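2-oxoadipate dioxygenase/decarboxylase (Pseudomonas putida, PDB 6W1G) catalyses the iron(II)-dependent decarboxylation and hydroxylation of 2-oxoadipate to D-2-hydroxyglutarate, using O2, in D-lysine catabolism. Local coordinates at residues 356-361 against 443-448; 307-312 against 342-347; 26-31 against 270-275. All coordinates share one frame; numbering follows the deposited sequence.

Contact 1. Residues 356-361 against 443-448; sequences LAYFRY and LYAQSE
Phe-359, where the loop 356-358 becomes strand, runs close enough to the helix at Glu-448 for backbone to meet backbone: Glu-448 CA lies 3.4 Å from Phe-359 O in a CA-H...O contact. That carbonyl is buried and has no conventional hydrogen-bond partner in the model. The main-chain N-H of the same residue is satisfied by the glutamate side chain, with Phe-359 N 3.0 Å from Glu-448 OE2 and an N-H...O angle of 153°. The donor comes to the anti side of the carboxylate, 34° out of its plane. Glu-448 CG is anti to the backbone N (chi1 179°) and the chain is extended beyond it, which carries the carboxylate across to the strand; this describes one of two modelled conformers of Glu-448, so the bond need not hold in both. OE2 also accepts from a water that lies 2.6 Å from Tyr-361 OH, a hydroxyl bonded in addition to Arg-352.

Tyr-358 provides the apolar half. Tyr-444 CB sits over one face of its ring, 3.7 Å from the centroid, a CH-pi contact displaced toward CD2. Ala-445 N lies over the same face, and Ala-445 CB approaches Tyr-358 CE1 at 3.9 Å. Glu-448 OE1 comes to the ring edge instead, 3.8 Å from Tyr-358 CD1. The two tyrosine rings meet obliquely, and Tyr-444 leads its hydroxyl away to Glu-397 N. A second water joins Arg-360 NE to Ser-447 O.

Strand 359-363 is thus held against helix 440-458 on one side while it pairs antiparallel with strand 389-393. Phe-359 turns its ring toward helix 348-353, packing on Leu-348 and Met-351, and Tyr-358 also touches Pro-304 at the start of helix 304-321.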
loop_
_atom_site.group_PDB
_atom_site.type_symbol
_atom_site.label_atom_id
_atom_site.label_comp_id
_atom_site.label_asym_id
_atom_site.label_seq_id
_atom_site.Cartn_x
_atom_site.Cartn_y
_atom_site.Cartn_z
ATOM N N LEU A 356 1.921 -15.145 15.701
ATOM C CA LEU A 356 2.632 -14.754 14.494
ATOM C C LEU A 356 1.937 -13.673 13.691
ATOM O O LEU A 356 2.575 -12.968 12.900
ATOM C CB LEU A 356 2.850 -15.977 13.594
ATOM C CG LEU A 356 3.701 -17.059 14.260
ATOM C CD1 LEU A 356 3.697 -18.277 13.421
ATOM C CD2 LEU A 356 5.099 -16.591 14.503
ATOM N N ALA A 357 0.632 -13.535 13.838
ATOM C CA ALA A 357 -0.174 -12.618 13.068
ATOM C C ALA A 357 -1.164 -11.932 13.983
ATOM O O ALA A 357 -1.460 -12.424 15.069
ATOM C CB ALA A 357 -0.927 -13.290 11.948
ATOM N N TYR A 358 -1.674 -10.787 13.543
ATOM C CA TYR A 358 -2.751 -10.089 14.246
ATOM C C TYR A 358 -4.094 -10.579 13.723
ATOM O O TYR A 358 -4.231 -10.936 12.554
ATOM C CB TYR A 358 -2.638 -8.568 14.022
ATOM C CG TYR A 358 -1.437 -7.977 14.671
ATOM C CD1 TYR A 358 -1.389 -7.764 16.032
ATOM C CD2 TYR A 358 -0.328 -7.607 13.904
ATOM C CE1 TYR A 358 -0.272 -7.207 16.619
ATOM C CE2 TYR A 358 0.784 -7.034 14.465
ATOM C CZ TYR A 358 0.820 -6.847 15.849
ATOM O OH TYR A 358 1.940 -6.327 16.440
ATOM N N PHE A 359 -5.081 -10.554 14.621
ATOM C CA PHE A 359 -6.425 -11.073 14.361
ATOM C C PHE A 359 -7.479 -10.085 14.760
ATOM O O PHE A 359 -7.283 -9.242 15.619
ATOM C CB PHE A 359 -6.623 -12.406 15.108
ATOM C CG PHE A 359 -5.798 -13.519 14.525
ATOM C CD1 PHE A 359 -4.459 -13.720 14.870
ATOM C CD2 PHE A 359 -6.346 -14.308 13.512
ATOM C CE1 PHE A 359 -3.707 -14.684 14.198
ATOM C CE2 PHE A 359 -5.594 -15.283 12.875
ATOM C CZ PHE A 359 -4.293 -15.457 13.194
ATOM N N ARG A 360 -8.650 -10.234 14.173
ATOM C CA ARG A 360 -9.878 -9.647 14.722
ATOM C C ARG A 360 -10.831 -10.758 15.108
ATOM O O ARG A 360 -10.927 -11.790 14.448
ATOM C CB ARG A 360 -10.542 -8.700 13.694
ATOM C CG ARG A 360 -9.697 -7.499 13.379
ATOM C CD ARG A 360 -10.356 -6.638 12.254
ATOM N NE ARG A 360 -11.488 -5.908 12.778
ATOM C CZ ARG A 360 -12.543 -5.563 12.070
ATOM N NH1 ARG A 360 -12.627 -5.826 10.789
ATOM N NH2 ARG A 360 -13.538 -4.927 12.679
ATOM N N TYR A 361 -11.532 -10.499 16.186
ATOM C CA TYR A 361 -12.437 -11.415 16.835
ATOM C C TYR A 361 -13.846 -10.863 16.747
ATOM O O TYR A 361 -14.044 -9.665 16.937
ATOM C CB TYR A 361 -12.038 -11.577 18.306
ATOM C CG TYR A 361 -10.677 -12.227 18.453
ATOM C CD1 TYR A 361 -9.493 -11.471 18.381
ATOM C CD2 TYR A 361 -10.546 -13.574 18.620
ATOM C CE1 TYR A 361 -8.257 -12.031 18.515
ATOM C CE2 TYR A 361 -9.307 -14.178 18.732
ATOM C CZ TYR A 361 -8.164 -13.409 18.661
ATOM O OH TYR A 361 -6.969 -14.016 18.788
ATOM N N LEU A 443 -0.441 0.007 15.508
ATOM C CA LEU A 443 -1.782 0.229 14.981
ATOM C C LEU A 443 -2.523 -1.105 14.828
ATOM O O LEU A 443 -3.722 -1.196 15.123
ATOM C CB LEU A 443 -1.690 0.938 13.626
ATOM C CG LEU A 443 -1.192 2.376 13.676
ATOM C CD1 LEU A 443 -1.013 2.883 12.257
ATOM C CD2 LEU A 443 -2.133 3.222 14.450
ATOM N N TYR A 444 -1.841 -2.152 14.361
ATOM C CA TYR A 444 -2.484 -3.450 14.229
ATOM C C TYR A 444 -2.869 -4.013 15.591
ATOM O O TYR A 444 -3.956 -4.575 15.764
ATOM C CB TYR A 444 -1.585 -4.437 13.491
ATOM C CG TYR A 444 -1.320 -4.108 12.043
ATOM C CD1 TYR A 444 -2.337 -3.719 11.194
ATOM C CD2 TYR A 444 -0.050 -4.217 11.532
ATOM C CE1 TYR A 444 -2.081 -3.399 9.863
ATOM C CE2 TYR A 444 0.192 -3.912 10.182
ATOM C CZ TYR A 444 -0.825 -3.490 9.383
ATOM O OH TYR A 444 -0.636 -3.217 8.035
ATOM N N ALA A 445 -1.986 -3.871 16.577
ATOM C CA ALA A 445 -2.304 -4.329 17.921
ATOM C C ALA A 445 -3.544 -3.637 18.449
ATOM O O ALA A 445 -4.371 -4.267 19.132
ATOM C CB ALA A 445 -1.112 -4.139 18.861
ATOM N N GLN A 446 -3.677 -2.359 18.159
ATOM C CA GLN A 446 -4.861 -1.616 18.584
ATOM C C GLN A 446 -6.127 -2.109 17.912
ATOM O O GLN A 446 -7.182 -2.223 18.545
ATOM C CB GLN A 446 -4.698 -0.106 18.352
ATOM C CG GLN A 446 -3.688 0.529 19.242
ATOM C CD GLN A 446 -3.538 2.012 19.018
ATOM O OE1 GLN A 446 -3.457 2.472 17.900
ATOM N NE2 GLN A 446 -3.524 2.759 20.087
ATOM N N SER A 447 -6.070 -2.416 16.631
ATOM C CA SER A 447 -7.218 -2.989 15.918
ATOM C C SER A 447 -7.655 -4.307 16.540
ATOM O O SER A 447 -8.864 -4.563 16.744
ATOM C CB SER A 447 -6.883 -3.307 14.449
ATOM O OG SER A 447 -6.720 -2.206 13.587
ATOM N N GLU A 448 -6.679 -5.185 16.822
ATOM C CA GLU A 448 -7.003 -6.454 17.457
ATOM C C GLU A 448 -7.677 -6.223 18.805
ATOM O O GLU A 448 -8.725 -6.829 19.111
ATOM C CB GLU A 448 -5.695 -7.240 17.594
ATOM C CG GLU A 448 -5.797 -8.577 18.256
ATOM C CD GLU A 448 -4.450 -9.289 18.252
ATOM O OE1 GLU A 448 -3.553 -8.842 18.962
ATOM O OE2 GLU A 448 -4.257 -10.259 17.487
HETATM O O HOH W 1 -11.087 -4.203 15.112
HETATM O O HOH W 2 -4.714 -12.763 18.654
#

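Contact 2. Residues 307-312 against 342-347; sequences RQLYDK and AEFPDD
The Phe-344 ring takes Leu-309 CD2 on one face and Tyr-310 N at its edge. The methyl stands 3.9 Å from the ring centroid and 25° off the normal, a CH-pi contact offset toward the CD2 rim of the ring, where Leu-309 CD2 and Phe-344 CD2 are 3.6 Å apart. Tyr-310 N lies near the ring plane, 3.9 Å from Phe-344 CE2, so the aromatic edge abuts the helix backbone itself. Leu-309 CG is anti to the backbone N (chi1 -178°), an orientation that projects both methyls at the loop: CD2 also reaches Pro-345 CD at 4.2 Å, while CD1 lies 3.8 Å from Glu-343 OE2. An alanine in place of Leu-309 would probably open a gap over the face of Phe-344, leaving the ring less restrained and Pro-345 without its contact with the Leu-309 methyl.

The segment 342-347 is the loop joining helix 330-341 to helix 348-353, and it leans on helix 304-321 through Glu-343 to Pro-345. Asp-347 is the N-cap of helix 348-353, its OD1 accepting from Gln-350 N. Arg-258 also holds the loop, with NH1 bonded to Phe-344 O and NH2 to Pro-345 O.

About one helical turn beyond Leu-309, the exposed Lys-312 forms a salt bridge, its NZ 2.9 Å from Glu-343 OE2. The ammonium meets this oxygen on the syn side, 16° out of the carboxylate plane. The two side chains cross at about a right angle, the glutamate extended beyond CG and the lysine bent toward its end. Lys-312 CE follows to 3.4 Å from Glu-343 OE2. Away from the loop, Arg-307 NH2 and Asp-311 OD2 form a weak, long salt bridge within the helix.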
loop_
_atom_site.group_PDB
_atom_site.type_symbol
_atom_site.label_atom_id
_atom_site.label_comp_id
_atom_site.label_asym_id
_atom_site.label_seq_id
_atom_site.Cartn_x
_atom_site.Cartn_y
_atom_site.Cartn_z
ATOM N N ARG A 307 7.108 -11.262 11.772
ATOM C CA ARG A 307 8.012 -10.556 10.854
ATOM C C ARG A 307 9.414 -11.141 10.925
ATOM O O ARG A 307 10.083 -11.270 9.899
ATOM C CB ARG A 307 8.015 -9.058 11.150
ATOM C CG ARG A 307 6.960 -8.258 10.377
ATOM C CD ARG A 307 7.304 -8.202 8.855
ATOM N NE ARG A 307 8.700 -7.760 8.726
ATOM C CZ ARG A 307 9.117 -6.499 8.816
ATOM N NH1 ARG A 307 8.251 -5.517 9.002
ATOM N NH2 ARG A 307 10.409 -6.212 8.718
ATOM N N GLN A 308 9.865 -11.489 12.118
ATOM C CA GLN A 308 11.176 -12.111 12.261
ATOM C C GLN A 308 11.245 -13.449 11.536
ATOM O O GLN A 308 12.234 -13.741 10.853
ATOM C CB GLN A 308 11.445 -12.288 13.747
ATOM C CG GLN A 308 11.679 -10.963 14.466
ATOM C CD GLN A 308 11.719 -11.067 15.982
ATOM O OE1 GLN A 308 11.813 -12.151 16.551
ATOM N NE2 GLN A 308 11.642 -9.914 16.645
ATOM N N LEU A 309 10.190 -14.255 11.642
ATOM C CA LEU A 309 10.160 -15.537 10.947
ATOM C C LEU A 309 10.118 -15.345 9.431
ATOM O O LEU A 309 10.870 -15.988 8.693
ATOM C CB LEU A 309 8.983 -16.353 11.482
ATOM C CG LEU A 309 8.851 -17.735 10.872
ATOM C CD1 LEU A 309 10.102 -18.622 11.083
ATOM C CD2 LEU A 309 7.605 -18.417 11.435
ATOM N N TYR A 310 9.268 -14.428 8.954
ATOM C CA TYR A 310 9.213 -14.102 7.543
ATOM C C TYR A 310 10.591 -13.721 7.018
ATOM O O TYR A 310 11.042 -14.208 5.962
ATOM C CB TYR A 310 8.205 -12.926 7.380
ATOM C CG TYR A 310 8.101 -12.483 5.943
ATOM C CD1 TYR A 310 7.201 -13.094 5.084
ATOM C CD2 TYR A 310 8.916 -11.476 5.428
ATOM C CE1 TYR A 310 7.135 -12.743 3.765
ATOM C CE2 TYR A 310 8.847 -11.118 4.087
ATOM C CZ TYR A 310 7.952 -11.763 3.260
ATOM O OH TYR A 310 7.855 -11.416 1.928
ATOM N N ASP A 311 11.234 -12.777 7.691
ATOM C CA ASP A 311 12.517 -12.280 7.199
ATOM C C ASP A 311 13.534 -13.414 7.146
ATOM O O ASP A 311 14.335 -13.506 6.204
ATOM C CB ASP A 311 13.000 -11.133 8.093
ATOM C CG ASP A 311 12.084 -9.881 8.061
ATOM O OD1 ASP A 311 11.167 -9.800 7.215
ATOM O OD2 ASP A 311 12.304 -8.976 8.900
ATOM N N LYS A 312 13.501 -14.306 8.146
ATOM C CA LYS A 312 14.472 -15.393 8.207
ATOM C C LYS A 312 14.303 -16.346 7.032
ATOM O O LYS A 312 15.276 -16.770 6.411
ATOM C CB LYS A 312 14.303 -16.168 9.512
ATOM C CG LYS A 312 15.276 -17.310 9.746
ATOM C CD LYS A 312 14.989 -17.941 11.083
ATOM C CE LYS A 312 13.945 -19.028 10.948
ATOM N NZ LYS A 312 14.487 -20.322 11.455
ATOM N N ALA A 342 7.795 -23.446 4.040
ATOM C CA ALA A 342 7.080 -24.520 4.730
ATOM C C ALA A 342 7.144 -24.381 6.248
ATOM O O ALA A 342 6.248 -24.880 6.939
ATOM C CB ALA A 342 7.647 -25.885 4.310
ATOM N N GLU A 343 8.178 -23.734 6.780
ATOM C CA GLU A 343 8.349 -23.533 8.215
ATOM C C GLU A 343 7.449 -22.451 8.802
ATOM O O GLU A 343 7.374 -22.335 10.032
ATOM C CB GLU A 343 9.804 -23.138 8.454
ATOM C CG GLU A 343 10.191 -22.855 9.887
ATOM C CD GLU A 343 11.681 -22.633 10.068
ATOM O OE1 GLU A 343 12.480 -23.221 9.303
ATOM O OE2 GLU A 343 12.034 -21.863 10.985
ATOM N N PHE A 344 6.779 -21.666 7.983
ATOM C CA PHE A 344 5.861 -20.662 8.494
ATOM C C PHE A 344 4.486 -21.308 8.599
ATOM O O PHE A 344 3.902 -21.662 7.568
ATOM C CB PHE A 344 5.814 -19.448 7.570
ATOM C CG PHE A 344 5.327 -18.197 8.268
ATOM C CD1 PHE A 344 4.041 -18.133 8.802
ATOM C CD2 PHE A 344 6.161 -17.108 8.444
ATOM C CE1 PHE A 344 3.611 -17.011 9.489
ATOM C CE2 PHE A 344 5.739 -15.979 9.126
ATOM C CZ PHE A 344 4.453 -15.919 9.640
ATOM N N PRO A 345 3.936 -21.497 9.803
ATOM C CA PRO A 345 2.662 -22.223 9.917
ATOM C C PRO A 345 1.600 -21.656 8.992
ATOM O O PRO A 345 1.440 -20.437 8.901
ATOM C CB PRO A 345 2.275 -22.031 11.383
ATOM C CG PRO A 345 3.611 -21.944 12.078
ATOM C CD PRO A 345 4.477 -21.139 11.131
ATOM N N ASP A 346 0.875 -22.552 8.305
ATOM C CA ASP A 346 -0.160 -22.184 7.336
ATOM C C ASP A 346 -1.519 -22.680 7.834
ATOM O O ASP A 346 -2.364 -23.152 7.070
ATOM C CB ASP A 346 0.166 -22.681 5.922
ATOM C CG ASP A 346 -0.679 -22.007 4.854
ATOM O OD1 ASP A 346 -1.278 -20.938 5.131
ATOM O OD2 ASP A 346 -0.728 -22.550 3.717
ATOM N N ASP A 347 -1.700 -22.600 9.129
ATOM C CA ASP A 347 -2.909 -22.973 9.828
ATOM C C ASP A 347 -3.266 -21.762 10.685
ATOM O O ASP A 347 -2.439 -21.268 11.446
ATOM C CB ASP A 347 -2.600 -24.208 10.665
ATOM C CG ASP A 347 -3.741 -24.621 11.538
ATOM O OD1 ASP A 347 -3.847 -24.036 12.614
ATOM O OD2 ASP A 347 -4.504 -25.535 11.134
#

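Contact 3. Residues 26-31 against 270-275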
loop_
_atom_site.group_PDB
_atom_site.type_symbol
_atom_site.label_atom_id
_atom_site.label_comp_id
_atom_site.label_asym_id
_atom_site.label_seq_id
_atom_site.Cartn_x
_atom_site.Cartn_y
_atom_site.Cartn_z
ATOM N N GLN A 26 -7.627 6.622 -17.951
ATOM C CA GLN A 26 -7.565 7.405 -19.177
ATOM C C GLN A 26 -6.122 7.518 -19.675
ATOM O O GLN A 26 -5.867 7.429 -20.881
ATOM C CB GLN A 26 -8.212 8.762 -18.902
ATOM C CG GLN A 26 -8.009 9.772 -20.014
ATOM C CD GLN A 26 -6.726 10.608 -19.851
ATOM O OE1 GLN A 26 -5.922 10.722 -20.779
ATOM N NE2 GLN A 26 -6.536 11.195 -18.654
ATOM N N GLU A 27 -5.193 7.715 -18.780
ATOM C CA GLU A 27 -3.788 7.836 -19.151
ATOM C C GLU A 27 -3.195 6.510 -19.607
ATOM O O GLU A 27 -2.317 6.492 -20.481
ATOM C CB GLU A 27 -2.972 8.367 -17.971
ATOM C CG GLU A 27 -3.292 9.803 -17.578
ATOM C CD GLU A 27 -2.418 10.337 -16.448
ATOM O OE1 GLU A 27 -1.596 9.580 -15.902
ATOM O OE2 GLU A 27 -2.531 11.549 -16.135
ATOM N N VAL A 28 -3.598 5.406 -18.981
ATOM C CA VAL A 28 -2.975 4.097 -19.118
ATOM C C VAL A 28 -4.081 3.071 -19.350
ATOM O O VAL A 28 -4.557 2.404 -18.401
ATOM C CB VAL A 28 -2.113 3.755 -17.884
ATOM C CG1 VAL A 28 -1.444 2.420 -18.015
ATOM C CG2 VAL A 28 -1.073 4.839 -17.647
ATOM N N PRO A 29 -4.497 2.854 -20.604
ATOM C CA PRO A 29 -5.664 1.977 -20.857
ATOM C C PRO A 29 -5.502 0.567 -20.323
ATOM O O PRO A 29 -6.504 -0.051 -19.932
ATOM C CB PRO A 29 -5.776 1.995 -22.386
ATOM C CG PRO A 29 -5.140 3.192 -22.813
ATOM C CD PRO A 29 -4.117 3.628 -21.790
ATOM N N LEU A 30 -4.287 0.023 -20.287
ATOM C CA LEU A 30 -4.107 -1.350 -19.799
ATOM C C LEU A 30 -4.418 -1.491 -18.328
ATOM O O LEU A 30 -4.697 -2.610 -17.879
ATOM C CB LEU A 30 -2.699 -1.852 -20.179
ATOM C CG LEU A 30 -2.542 -2.334 -21.633
ATOM C CD1 LEU A 30 -1.085 -2.512 -22.037
ATOM C CD2 LEU A 30 -3.311 -3.637 -21.937
ATOM N N TYR A 31 -4.420 -0.389 -17.564
ATOM C CA TYR A 31 -4.917 -0.433 -16.193
ATOM C C TYR A 31 -6.403 -0.764 -16.164
ATOM O O TYR A 31 -6.862 -1.536 -15.326
ATOM C CB TYR A 31 -4.608 0.879 -15.489
ATOM C CG TYR A 31 -5.306 1.050 -14.179
ATOM C CD1 TYR A 31 -4.842 0.448 -13.020
ATOM C CD2 TYR A 31 -6.412 1.867 -14.091
ATOM C CE1 TYR A 31 -5.468 0.693 -11.805
ATOM C CE2 TYR A 31 -7.049 2.102 -12.910
ATOM C CZ TYR A 31 -6.574 1.522 -11.751
ATOM O OH TYR A 31 -7.216 1.719 -10.542
ATOM N N LYS A 270 4.733 -4.107 -17.757
ATOM C CA LYS A 270 4.851 -2.887 -18.527
ATOM C C LYS A 270 3.458 -2.471 -18.966
ATOM O O LYS A 270 2.742 -3.237 -19.606
ATOM C CB LYS A 270 5.743 -3.095 -19.748
ATOM C CG LYS A 270 5.997 -1.784 -20.517
ATOM C CD LYS A 270 7.026 -1.914 -21.627
ATOM C CE LYS A 270 7.221 -0.621 -22.426
ATOM N NZ LYS A 270 8.212 -0.837 -23.492
ATOM N N ALA A 271 3.077 -1.237 -18.640
ATOM C CA ALA A 271 1.724 -0.773 -18.901
ATOM C C ALA A 271 1.607 0.136 -20.102
ATOM O O ALA A 271 0.587 0.083 -20.791
ATOM C CB ALA A 271 1.149 -0.067 -17.685
ATOM N N LEU A 272 2.599 0.988 -20.381
ATOM C CA LEU A 272 2.504 1.918 -21.501
ATOM C C LEU A 272 3.889 2.470 -21.824
ATOM O O LEU A 272 4.667 2.785 -20.917
ATOM C CB LEU A 272 1.541 3.062 -21.153
ATOM C CG LEU A 272 1.248 4.045 -22.279
ATOM C CD1 LEU A 272 0.416 3.432 -23.347
ATOM C CD2 LEU A 272 0.544 5.251 -21.690
ATOM N N GLN A 273 4.198 2.614 -23.108
ATOM C CA GLN A 273 5.375 3.365 -23.527
ATOM C C GLN A 273 4.972 4.819 -23.757
ATOM O O GLN A 273 4.143 5.109 -24.619
ATOM C CB GLN A 273 5.968 2.767 -24.792
ATOM C CG GLN A 273 7.354 3.300 -25.147
ATOM C CD GLN A 273 8.481 2.915 -24.173
ATOM O OE1 GLN A 273 8.278 2.216 -23.176
ATOM N NE2 GLN A 273 9.691 3.373 -24.489
ATOM N N GLU A 274 5.521 5.718 -22.971
ATOM C CA GLU A 274 5.215 7.138 -23.096
ATOM C C GLU A 274 6.346 7.868 -23.815
ATOM O O GLU A 274 7.477 7.390 -23.927
ATOM C CB GLU A 274 4.982 7.763 -21.725
ATOM C CG GLU A 274 3.497 7.809 -21.353
ATOM C CD GLU A 274 2.665 8.696 -22.300
ATOM O OE1 GLU A 274 3.238 9.350 -23.194
ATOM O OE2 GLU A 274 1.421 8.751 -22.125
ATOM N N THR A 275 6.017 9.035 -24.324
ATOM C CA THR A 275 7.000 9.893 -24.969
ATOM C C THR A 275 7.242 11.082 -24.058
ATOM O O THR A 275 6.326 11.546 -23.374
ATOM C CB THR A 275 6.509 10.293 -26.350
ATOM O OG1 THR A 275 5.131 10.645 -26.256
ATOM C CG2 THR A 275 6.670 9.102 -27.298
HETATM O O HOH W 3 0.038 8.092 -19.861
HETATM O O HOH W 4 -1.874 1.193 -21.399
#
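Contact 3 is an apolar and water-bridged junction between the break separating helix 9-27 from helix 29-48 and a bulged strand, with Val-28 meeting Ala-271 and Leu-272. Val-28 is where the chain departs from helical torsions at the end of helix 9-27, and its CG1, anti to the backbone N (chi1 -179°), comes tip to tip with Ala-271 CB at 3.6 Å. Two further methyls settle on main-chain oxygens: Leu-272 CD2 is 3.3 Å from Glu-27 O, and Leu-30 CD1 is 3.3 Å from Ala-271 O.

The polar links between the segments run through waters. One donates to Glu-27 O at 2.9 Å and to Glu-274 OE2 at 2.7 Å. The other accepts from Leu-30 N and donates to Ala-271 O, 2.8 Å away, joining an N-H near the start of the second helix to a strand carbonyl. Glu-274 OE1 turns back to accept from Thr-275 N at 3.0 Å, so its carboxylate serves both the water and its own strand.

Ala-271 and Leu-272 share Arg-291 as their opposite partner through backbone hydrogen bonds, which makes a classic beta bulge in the two-stranded antiparallel sheet of 264-275 and 288-298. Arg-291 also forms a salt bridge with Glu-27, tying the end of helix 9-27 to strand 288-298, the strand that carries the metal ligand Glu-294; the side chain of Ala-271 lies about 9 Å from that of Glu-294.

In the fold
Contact 3 closes first along the chain, then contact 2, and contact 1 follows in series. Contacts 1 and 2 are neighbours, their centres about 17 Å apart, and they touch where Leu-356 CD1 lies 3.7 Å from Pro-345 CD. They are further joined by helix 348-353, which lies in the chain between 342-347 and 356-361, and by helix 304-321, which carries 307-312 and also meets Leu-356 and Tyr-358. Contact 3 lies about 38 Å from contact 1 and 37 Å from contact 2, centre to centre, on the opposite side of the chain's centre from contact 1. Contacts 1 and 2 thus join helices 304-321, 348-353 and 440-458 and strand 359-363, while contact 3 joins the amino-terminal helices to the two-stranded sheet bearing Glu-294.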